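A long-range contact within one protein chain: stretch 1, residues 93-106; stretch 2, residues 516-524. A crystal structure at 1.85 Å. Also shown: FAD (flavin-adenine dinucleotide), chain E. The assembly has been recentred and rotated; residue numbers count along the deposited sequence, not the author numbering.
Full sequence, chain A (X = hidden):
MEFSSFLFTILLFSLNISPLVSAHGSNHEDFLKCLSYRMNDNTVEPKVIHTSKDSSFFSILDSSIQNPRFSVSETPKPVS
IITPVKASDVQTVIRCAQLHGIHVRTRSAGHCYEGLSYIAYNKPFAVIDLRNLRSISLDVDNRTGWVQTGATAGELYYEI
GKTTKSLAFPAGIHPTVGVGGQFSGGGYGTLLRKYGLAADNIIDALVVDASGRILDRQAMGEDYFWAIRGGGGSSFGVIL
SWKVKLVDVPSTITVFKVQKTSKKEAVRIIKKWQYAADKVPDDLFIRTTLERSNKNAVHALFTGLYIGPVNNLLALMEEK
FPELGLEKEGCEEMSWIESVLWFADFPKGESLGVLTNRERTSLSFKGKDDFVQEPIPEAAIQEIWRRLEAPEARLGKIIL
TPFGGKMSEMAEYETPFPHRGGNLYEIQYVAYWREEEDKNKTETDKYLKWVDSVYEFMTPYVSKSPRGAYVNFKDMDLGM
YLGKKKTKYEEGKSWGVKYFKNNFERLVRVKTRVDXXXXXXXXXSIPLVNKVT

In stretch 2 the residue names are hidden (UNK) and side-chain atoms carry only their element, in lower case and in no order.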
ATOM      1  N   VAL A  93       9.805   2.503 -24.368  1.00 30.78           N
ATOM      2  CA  VAL A  93      10.393   1.467 -23.533  1.00 34.04           C
ATOM      3  C   VAL A  93       9.623   0.159 -23.678  1.00 33.66           C
ATOM      4  O   VAL A  93      10.214  -0.897 -23.874  1.00 30.75           O
ATOM      5  CB  VAL A  93      10.427   1.878 -22.062  1.00 32.11           C
ATOM      6  CG1 VAL A  93      10.904   0.724 -21.228  1.00 33.87           C
ATOM      7  CG2 VAL A  93      11.347   3.076 -21.870  1.00 33.32           C
ATOM      8  N   ILE A  94       8.299   0.248 -23.602  1.00 35.25           N
ATOM      9  CA  ILE A  94       7.422  -0.909 -23.783  1.00 35.36           C
ATOM     10  C   ILE A  94       7.603  -1.549 -25.158  1.00 35.65           C
ATOM     11  O   ILE A  94       7.757  -2.766 -25.265  1.00 34.25           O
ATOM     12  CB  ILE A  94       5.919  -0.528 -23.595  1.00 41.70           C
ATOM     13  CG1 ILE A  94       5.661   0.044 -22.191  1.00 34.41           C
ATOM     14  CG2 ILE A  94       5.019  -1.721 -23.857  1.00 27.69           C
ATOM     15  CD1 ILE A  94       6.446  -0.644 -21.074  1.00 30.34           C
ATOM     16  N   ARG A  95       7.600  -0.730 -26.206  1.00 38.25           N
ATOM     17  CA  ARG A  95       7.778  -1.234 -27.568  1.00 42.31           C
ATOM     18  C   ARG A  95       9.159  -1.854 -27.819  1.00 43.03           C
ATOM     19  O   ARG A  95       9.255  -2.959 -28.357  1.00 43.52           O
ATOM     20  CB  ARG A  95       7.515  -0.120 -28.575  1.00 45.16           C
ATOM     21  CG  ARG A  95       6.080   0.366 -28.528  1.00 55.13           C
ATOM     22  CD  ARG A  95       5.657   1.040 -29.819  1.00 64.42           C
ATOM     23  NE  ARG A  95       4.420   1.803 -29.656  1.00 69.20           N
ATOM     24  CZ  ARG A  95       4.374   3.121 -29.480  1.00 73.78           C
ATOM     25  NH1 ARG A  95       5.498   3.831 -29.451  1.00 73.89           N
ATOM     26  NH2 ARG A  95       3.204   3.734 -29.338  1.00 75.63           N
ATOM     27  N   CYS A  96      10.220  -1.156 -27.422  1.00 41.31           N
ATOM     28  CA  CYS A  96      11.582  -1.666 -27.604  1.00 39.77           C
ATOM     29  C   CYS A  96      11.881  -2.909 -26.777  1.00 37.64           C
ATOM     30  O   CYS A  96      12.585  -3.803 -27.242  1.00 37.58           O
ATOM     31  CB  CYS A  96      12.615  -0.593 -27.256  1.00 41.48           C
ATOM     32  SG  CYS A  96      12.730   0.764 -28.427  1.00 40.52           S
ATOM     33  N   ALA A  97      11.376  -2.946 -25.543  1.00 39.04           N
ATOM     34  CA  ALA A  97      11.592  -4.083 -24.650  1.00 39.05           C
ATOM     35  C   ALA A  97      11.084  -5.361 -25.305  1.00 42.34           C
ATOM     36  O   ALA A  97      11.809  -6.352 -25.446  1.00 40.07           O
ATOM     37  CB  ALA A  97      10.896  -3.856 -23.300  1.00 31.13           C
ATOM     38  N   GLN A  98       9.826  -5.313 -25.720  1.00 43.57           N
ATOM     39  CA  GLN A  98       9.188  -6.440 -26.363  1.00 47.46           C
ATOM     40  C   GLN A  98       9.904  -6.842 -27.648  1.00 49.83           C
ATOM     41  O   GLN A  98       9.968  -8.025 -27.978  1.00 52.35           O
ATOM     42  CB  GLN A  98       7.726  -6.108 -26.642  1.00 47.79           C
ATOM     43  CG  GLN A  98       6.970  -5.765 -25.385  1.00 45.60           C
ATOM     44  CD  GLN A  98       5.476  -5.714 -25.589  1.00 47.35           C
ATOM     45  OE1 GLN A  98       4.833  -6.734 -25.838  1.00 46.78           O
ATOM     46  NE2 GLN A  98       4.908  -4.519 -25.479  1.00 48.52           N
ATOM     47  N   LEU A  99      10.452  -5.862 -28.359  1.00 47.41           N
ATOM     48  CA  LEU A  99      11.136  -6.123 -29.624  1.00 44.66           C
ATOM     49  C   LEU A  99      12.470  -6.841 -29.412  1.00 42.94           C
ATOM     50  O   LEU A  99      12.924  -7.582 -30.271  1.00 38.93           O
ATOM     51  CB  LEU A  99      11.363  -4.814 -30.388  1.00 44.29           C
ATOM     52  CG  LEU A  99      11.833  -4.919 -31.839  1.00 46.20           C
ATOM     53  CD1 LEU A  99      10.657  -5.218 -32.769  1.00 48.44           C
ATOM     54  CD2 LEU A  99      12.560  -3.655 -32.261  1.00 44.22           C
ATOM     55  N   HIS A 100      13.091  -6.635 -28.258  1.00 42.47           N
ATOM     56  CA  HIS A 100      14.413  -7.198 -28.028  1.00 41.99           C
ATOM     57  C   HIS A 100      14.439  -8.178 -26.857  1.00 41.34           C
ATOM     58  O   HIS A 100      15.506  -8.623 -26.432  1.00 44.42           O
ATOM     59  CB  HIS A 100      15.424  -6.071 -27.814  1.00 41.54           C
ATOM     60  CG  HIS A 100      15.547  -5.149 -28.986  1.00 42.15           C
ATOM     61  ND1 HIS A 100      16.304  -5.455 -30.098  1.00 45.73           N
ATOM     62  CD2 HIS A 100      15.003  -3.933 -29.225  1.00 43.63           C
ATOM     63  CE1 HIS A 100      16.221  -4.466 -30.971  1.00 46.74           C
ATOM     64  NE2 HIS A 100      15.442  -3.528 -30.465  1.00 47.08           N
ATOM     65  N   GLY A 101      13.263  -8.522 -26.350  1.00 38.99           N
ATOM     66  CA  GLY A 101      13.153  -9.534 -25.316  1.00 38.06           C
ATOM     67  C   GLY A 101      13.601  -9.052 -23.952  1.00 38.01           C
ATOM     68  O   GLY A 101      14.091  -9.828 -23.133  1.00 39.14           O
ATOM     69  N   ILE A 102      13.431  -7.763 -23.697  1.00 34.85           N
ATOM     70  CA  ILE A 102      13.843  -7.219 -22.420  1.00 34.28           C
ATOM     71  C   ILE A 102      12.679  -7.119 -21.440  1.00 38.25           C
ATOM     72  O   ILE A 102      11.609  -6.584 -21.748  1.00 39.35           O
ATOM     73  CB  ILE A 102      14.493  -5.855 -22.586  1.00 33.91           C
ATOM     74  CG1 ILE A 102      15.883  -6.030 -23.194  1.00 36.74           C
ATOM     75  CG2 ILE A 102      14.623  -5.169 -21.247  1.00 32.97           C
ATOM     76  CD1 ILE A 102      16.830  -6.798 -22.298  1.00 39.67           C
ATOM     77  N   HIS A 103      12.912  -7.666 -20.255  1.00 36.95           N
ATOM     78  CA  HIS A 103      11.954  -7.663 -19.168  1.00 33.19           C
ATOM     79  C   HIS A 103      12.061  -6.343 -18.411  1.00 33.40           C
ATOM     80  O   HIS A 103      13.163  -5.843 -18.225  1.00 35.79           O
ATOM     81  CB  HIS A 103      12.242  -8.857 -18.264  1.00 31.67           C
ATOM     82  CG  HIS A 103      11.331  -8.969 -17.091  1.00 30.90           C
ATOM     83  ND1 HIS A 103       9.964  -8.843 -17.198  1.00 31.54           N
ATOM     84  CD2 HIS A 103      11.588  -9.214 -15.786  1.00 34.22           C
ATOM     85  CE1 HIS A 103       9.419  -8.992 -16.004  1.00 33.92           C
ATOM     86  NE2 HIS A 103      10.383  -9.219 -15.129  1.00 34.44           N
ATOM     87  N   VAL A 104      10.941  -5.757 -17.996  1.00 30.65           N
ATOM     88  CA  VAL A 104      11.006  -4.514 -17.224  1.00 29.73           C
ATOM     89  C   VAL A 104      10.255  -4.593 -15.908  1.00 25.87           C
ATOM     90  O   VAL A 104       9.418  -5.468 -15.710  1.00 26.07           O
ATOM     91  CB  VAL A 104      10.442  -3.308 -18.002  1.00 27.70           C
ATOM     92  CG1 VAL A 104      11.108  -3.195 -19.362  1.00 30.74           C
ATOM     93  CG2 VAL A 104       8.936  -3.417 -18.141  1.00 27.72           C
ATOM     94  N   ARG A 105      10.576  -3.664 -15.011  1.00 29.13           N
ATOM     95  CA  ARG A 105       9.814  -3.455 -13.788  1.00 26.96           C
ATOM     96  C   ARG A 105       9.512  -1.975 -13.660  1.00 27.27           C
ATOM     97  O   ARG A 105      10.344  -1.155 -14.001  1.00 26.90           O
ATOM     98  CB  ARG A 105      10.582  -3.952 -12.568  1.00 27.58           C
ATOM     99  CG  ARG A 105      10.744  -5.458 -12.510  1.00 29.68           C
ATOM    100  CD  ARG A 105       9.404  -6.164 -12.390  1.00 24.22           C
ATOM    101  NE  ARG A 105       9.550  -7.604 -12.580  1.00 24.02           N
ATOM    102  CZ  ARG A 105       9.686  -8.487 -11.597  1.00 26.87           C
ATOM    103  NH1 ARG A 105       9.678  -8.083 -10.332  1.00 30.86           N
ATOM    104  NH2 ARG A 105       9.813  -9.777 -11.877  1.00 24.39           N
ATOM    105  N   THR A 106       8.321  -1.633 -13.175  1.00 27.04           N
ATOM    106  CA  THR A 106       7.922  -0.232 -13.061  1.00 25.47           C
ATOM    107  C   THR A 106       7.933   0.264 -11.616  1.00 26.86           C
ATOM    108  O   THR A 106       7.258  -0.298 -10.752  1.00 23.28           O
ATOM    109  CB  THR A 106       6.525  -0.005 -13.635  1.00 21.70           C
ATOM    110  OG1 THR A 106       6.548  -0.254 -15.037  1.00 22.53           O
ATOM    111  CG2 THR A 106       6.076   1.429 -13.392  1.00 21.32           C
ATOM    112  N   UNK A 516      -2.037 -10.427 -23.726  1.00 26.69           N
ATOM    113  CA  UNK A 516      -1.992 -11.828 -24.181  1.00 29.09           C
ATOM    114  C   UNK A 516      -0.576 -12.387 -24.410  1.00 28.77           C
ATOM    115  O   UNK A 516      -0.391 -13.601 -24.537  1.00 28.62           O
ATOM    116  c   UNK A 516      -2.554 -10.410 -26.000  1.00 28.07           C
ATOM    117  c   UNK A 516      -2.495  -9.520 -24.796  1.00 26.07           C
ATOM    118  c   UNK A 516      -2.772 -11.782 -25.496  1.00 28.91           C
ATOM    119  N   UNK A 517       0.412 -11.505 -24.469  1.00 28.18           N
ATOM    120  CA  UNK A 517       1.792 -11.944 -24.563  1.00 30.32           C
ATOM    121  C   UNK A 517       2.356 -12.186 -23.175  1.00 29.44           C
ATOM    122  O   UNK A 517       3.437 -12.759 -23.037  1.00 34.85           O
ATOM    123  o   UNK A 517       2.386  -9.604 -24.815  1.00 29.55           O
ATOM    124  c   UNK A 517       2.666 -10.921 -25.303  1.00 28.77           C
ATOM    125  c   UNK A 517       2.356 -10.972 -26.773  1.00 35.16           C
ATOM    126  N   UNK A 518       1.606 -11.761 -22.158  1.00 25.86           N
ATOM    127  CA  UNK A 518       2.063 -11.769 -20.773  1.00 24.44           C
ATOM    128  C   UNK A 518       3.372 -10.961 -20.614  1.00 25.57           C
ATOM    129  O   UNK A 518       4.311 -11.410 -19.958  1.00 26.11           O
ATOM    130  o   UNK A 518       1.992 -12.351 -18.073  1.00 26.64           O
ATOM    131  c   UNK A 518       2.362 -13.316 -18.773  1.00 25.89           C
ATOM    132  c   UNK A 518       2.240 -13.212 -20.286  1.00 25.04           C
ATOM    133  o   UNK A 518       2.827 -14.369 -18.285  1.00 23.64           O
ATOM    134  N   UNK A 519       3.437  -9.770 -21.212  1.00 26.54           N
ATOM    135  CA  UNK A 519       4.640  -8.950 -21.082  1.00 28.77           C
ATOM    136  C   UNK A 519       4.812  -8.465 -19.651  1.00 28.87           C
ATOM    137  O   UNK A 519       5.905  -8.532 -19.087  1.00 29.64           O
ATOM    138  c   UNK A 519       8.217  -6.364 -22.142  1.00 33.02           C
ATOM    139  c   UNK A 519       5.834  -6.816 -21.849  1.00 36.53           C
ATOM    140  c   UNK A 519       4.625  -7.737 -22.023  1.00 33.10           C
ATOM    141  c   UNK A 519       7.103  -7.202 -22.303  1.00 36.18           C
ATOM    142  c   UNK A 519       5.707  -5.575 -21.230  1.00 33.39           C
ATOM    143  c   UNK A 519       8.074  -5.132 -21.524  1.00 30.68           C
ATOM    144  c   UNK A 519       6.821  -4.735 -21.066  1.00 32.88           C
ATOM    145  N   UNK A 520       3.732  -7.967 -19.066  1.00 28.48           N
ATOM    146  CA  UNK A 520       3.803  -7.437 -17.713  1.00 25.04           C
ATOM    147  C   UNK A 520       3.660  -8.549 -16.681  1.00 25.60           C
ATOM    148  O   UNK A 520       2.549  -8.949 -16.339  1.00 26.44           O
ATOM    149  c   UNK A 520       2.742  -6.357 -17.526  1.00 22.34           C
ATOM    150  c   UNK A 520       2.242  -5.046 -19.601  1.00 27.76           C
ATOM    151  c   UNK A 520       3.875  -4.199 -18.090  1.00 21.13           C
ATOM    152  c   UNK A 520       2.948  -5.171 -18.418  1.00 20.91           C
ATOM    153  c   UNK A 520       2.449  -3.963 -20.435  1.00 27.16           C
ATOM    154  c   UNK A 520       3.366  -2.999 -20.088  1.00 22.54           C
ATOM    155  c   UNK A 520       4.079  -3.115 -18.911  1.00 22.11           C
ATOM    156  N   UNK A 521       4.798  -9.051 -16.201  1.00 22.89           N
ATOM    157  CA  UNK A 521       4.821 -10.155 -15.251  1.00 24.26           C
ATOM    158  C   UNK A 521       5.912  -9.974 -14.196  1.00 28.15           C
ATOM    159  O   UNK A 521       6.997  -9.486 -14.493  1.00 29.35           O
ATOM    160  s   UNK A 521       6.696 -11.853 -16.637  1.00 36.28           S
ATOM    161  c   UNK A 521       5.014 -11.498 -15.981  1.00 25.75           C
ATOM    162  N   UNK A 522       5.601 -10.351 -12.958  1.00 30.26           N
ATOM    163  CA  UNK A 522       6.606 -10.486 -11.904  1.00 25.64           C
ATOM    164  C   UNK A 522       6.430 -11.842 -11.224  1.00 24.45           C
ATOM    165  O   UNK A 522       5.798 -12.748 -11.782  1.00 25.53           O
ATOM    166  o   UNK A 522       4.317  -9.958 -10.202  1.00 20.62           O
ATOM    167  o   UNK A 522       4.821  -7.855 -10.169  1.00 19.93           O
ATOM    168  c   UNK A 522       6.534  -9.334 -10.880  1.00 20.02           C
ATOM    169  c   UNK A 522       5.124  -9.037 -10.392  1.00 17.05           C
ATOM    170  N   UNK A 523       6.967 -11.981 -10.019  1.00 21.69           N
ATOM    171  CA  UNK A 523       6.957 -13.268  -9.329  1.00 23.73           C
ATOM    172  C   UNK A 523       5.583 -13.697  -8.761  1.00 21.48           C
ATOM    173  O   UNK A 523       5.413 -14.851  -8.352  1.00 20.73           O
ATOM    174  c   UNK A 523       9.464 -13.256  -8.697  1.00 33.94           C
ATOM    175  c   UNK A 523       9.930 -11.939  -9.320  1.00 31.82           C
ATOM    176  c   UNK A 523       8.002 -13.238  -8.211  1.00 28.99           C
ATOM    177  o   UNK A 523       9.292 -10.892  -9.065  1.00 32.30           O
ATOM    178  o   UNK A 523      10.937 -11.960 -10.061  1.00 29.26           O
ATOM    179  N   UNK A 524       4.616 -12.778  -8.744  1.00 20.64           N
ATOM    180  CA  UNK A 524       3.263 -13.059  -8.252  1.00 19.81           C
ATOM    181  C   UNK A 524       2.150 -12.500  -9.168  1.00 24.64           C
ATOM    182  O   UNK A 524       0.982 -12.400  -8.767  1.00 22.80           O
ATOM    183  n   UNK A 524       3.107 -13.782  -3.348  1.00 22.68           N
ATOM    184  c   UNK A 524       3.545 -13.400  -5.713  1.00 18.78           C
ATOM    185  c   UNK A 524       3.117 -12.891  -4.340  1.00 20.43           C
ATOM    186  o   UNK A 524       2.790 -11.712  -4.176  1.00 21.03           O
ATOM    187  c   UNK A 524       3.088 -12.491  -6.838  1.00 17.31           C
TER
HETATM  188  PA  FAD E 603       6.428   0.663  -5.829  1.00 19.33           P
HETATM  189  O1A FAD E 603       7.481  -0.296  -5.335  1.00 16.53           O
HETATM  190  O2A FAD E 603       6.995   1.764  -6.696  1.00 22.48           O
HETATM  191  O5B FAD E 603       5.263  -0.158  -6.591  1.00 21.27           O
HETATM  192  C5B FAD E 603       4.708  -1.340  -6.030  1.00 21.66           C
HETATM  193  C4B FAD E 603       4.073  -2.255  -7.086  1.00 19.79           C
HETATM  194  O4B FAD E 603       3.241  -1.483  -7.934  1.00 17.36           O
HETATM  195  C3B FAD E 603       5.133  -2.912  -7.959  1.00 21.02           C
HETATM  196  O3B FAD E 603       4.756  -4.225  -8.317  1.00 17.24           O
HETATM  197  C2B FAD E 603       5.182  -2.004  -9.175  1.00 24.69           C
HETATM  198  O2B FAD E 603       5.598  -2.685 -10.345  1.00 24.27           O
HETATM  199  C1B FAD E 603       3.758  -1.461  -9.253  1.00 18.46           C
HETATM  200  N9A FAD E 603       3.650  -0.104  -9.831  1.00 16.91           N
HETATM  201  C8A FAD E 603       4.111   1.091  -9.326  1.00 16.45           C
HETATM  202  N7A FAD E 603       3.767   2.083 -10.188  1.00 16.40           N
HETATM  203  C5A FAD E 603       3.095   1.543 -11.232  1.00 17.79           C
HETATM  204  C6A FAD E 603       2.521   2.079 -12.385  1.00 18.31           C
HETATM  205  N6A FAD E 603       2.357   3.390 -12.518  1.00 17.68           N
HETATM  206  N1A FAD E 603       1.886   1.245 -13.284  1.00 19.49           N
HETATM  207  C2A FAD E 603       1.812  -0.108 -13.040  1.00 15.59           C
HETATM  208  N3A FAD E 603       2.386  -0.633 -11.898  1.00 17.51           N
HETATM  209  C4A FAD E 603       3.014   0.172 -11.011  1.00 18.39           C
HETATM  210  N1  FAD E 603      -0.550   0.548   2.099  1.00 18.24           N
HETATM  211  C2  FAD E 603      -1.814   0.812   2.600  1.00 23.95           C
HETATM  212  O2  FAD E 603      -2.805   0.758   1.862  1.00 15.93           O
HETATM  213  N3  FAD E 603      -1.958   1.161   3.937  1.00 28.03           N
HETATM  214  C4  FAD E 603      -0.861   1.244   4.780  1.00 25.29           C
HETATM  215  O4  FAD E 603      -1.014   1.667   5.928  1.00 24.15           O
HETATM  216  C4X FAD E 603       0.412   0.998   4.266  1.00 22.61           C
HETATM  217  N5  FAD E 603       1.546   1.201   5.039  1.00 19.88           N
HETATM  218  C5X FAD E 603       2.789   1.251   4.426  1.00 19.29           C
HETATM  219  C6  FAD E 603       3.917   1.695   5.114  1.00 19.06           C
HETATM  220  C7  FAD E 603       5.164   1.733   4.486  1.00 20.95           C
HETATM  221  C7M FAD E 603       6.372   2.202   5.240  1.00 20.66           C
HETATM  222  C8  FAD E 603       5.281   1.368   3.143  1.00 21.00           C
HETATM  223  C8M FAD E 603       6.613   1.375   2.450  1.00 16.28           C
HETATM  224  C9  FAD E 603       4.157   0.922   2.457  1.00 23.36           C
HETATM  225  C9A FAD E 603       2.923   0.814   3.107  1.00 22.54           C
HETATM  226  N10 FAD E 603       1.806   0.337   2.438  1.00 17.20           N
HETATM  227  C10 FAD E 603       0.555   0.679   2.910  1.00 16.46           C
HETATM  228  C1' FAD E 603       1.957  -0.467   1.183  1.00 11.40           C
HETATM  229  C2' FAD E 603       1.958   0.372  -0.080  1.00 14.78           C
HETATM  230  O2' FAD E 603       0.683   0.951  -0.252  1.00 20.14           O
HETATM  231  C3' FAD E 603       2.315  -0.546  -1.242  1.00 15.36           C
HETATM  232  O3' FAD E 603       3.644  -0.989  -1.067  1.00 19.46           O
HETATM  233  C4' FAD E 603       2.250   0.163  -2.573  1.00 12.97           C
HETATM  234  O4' FAD E 603       2.059  -0.774  -3.601  1.00 14.89           O
HETATM  235  C5' FAD E 603       3.575   0.840  -2.844  1.00 13.28           C
HETATM  236  O5' FAD E 603       3.403   1.767  -3.891  1.00 15.51           O
HETATM  237  P   FAD E 603       4.706   2.539  -4.414  1.00 18.14           P
HETATM  238  O1P FAD E 603       4.396   3.253  -5.703  1.00 15.08           O
HETATM  239  O2P FAD E 603       5.221   3.498  -3.370  1.00 13.22           O
HETATM  240  O3P FAD E 603       5.720   1.288  -4.524  1.00 22.20           O
HETATM  241  O   HOH W   1       8.299  -9.749 -19.751  1.00 25.52           O
HETATM  242  O   HOH W   2       8.515  -6.590 -18.904  1.00 28.70           O
HETATM  243  O   HOH W   3       7.028  -6.958 -16.276  1.00 34.44           O

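Position 516 has three side-chain carbons that close a ring onto the backbone N. It touches nothing on stretch 1. This is Pro516.

At position 517 the CB carries one oxygen and one carbon, a beta-branched hydroxyl side chain. It points toward stretch 1 and lies at the margin of the contact, near Gln98. The residue is Thr517; its OG1 is 3.9 Å from Gln98 OE1.

Position 518 has two side-chain carbons, the second carrying two oxygens. That is a short carboxylate, out of reach of stretch 1. It is Asp518, with positive phi, and its carboxylate is hydrogen-bonded elsewhere in the structure.

Position 519 has one carbon and then a ring of six carbons, with no oxygen on the ring. The side chain points toward stretch 1 and reaches the helix and the start of the following segment. This is Phe519, chi1 t. Gln98 CG lies over one face of its ring, 3.4 Å from Phe519 CD1, in a CH-pi contact. Ala97 CB is 3.6 Å from Phe519 CZ, and Val104 CG2 is 3.8 Å from Phe519 CE2. Ile102 O meets the ring edge, 3.4 Å from Phe519 CE1.

Position 520 shows the same pattern of seven carbons. Its CB points away, but the ring end comes back to Ile94. It is Phe520; its CZ is 4.0 Å from Ile94 CD1.

Position 521 has one carbon and one sulfur, so it is Cys521. Its SG is 4.0 Å from His103 CE1, an oblique sulfur-aromatic approach.

Position 522 has two carbons, the second with two oxygens. The end of the side chain leads away from stretch 1, while its CA lies over one face of the Arg105 guanidinium. It is Asp522. Its OD1 accepts a hydrogen bond from the backbone N of position 524.

Position 523 has three carbons, the third with two oxygens. This longer carboxylate meets Arg105. It is Glu523, and Arg105 NH2 is 3.1 Å from Glu523 OE2 in a salt bridge. Arg105 NH1 also donates to Glu523 OE1 at 3.1 Å.

Position 524 has three carbons, the third with one oxygen and one nitrogen: Gln524. It does not reach stretch 1.

The contact joins two chemistries. Phe519 packs among Ile94, Ala97, Gln98 and Val104, while opposite charges pair Arg105 with Glu523. Between them, water 2 links the backbones, accepting from Val104 N at 2.7 Å and donating to Phe519 O at 3.3 Å. Water 3 accepts from Cys521 N at 3.1 Å and donates to Val104 O at 2.9 Å.

Stretch 2 516-524: PTDFFCDEQ
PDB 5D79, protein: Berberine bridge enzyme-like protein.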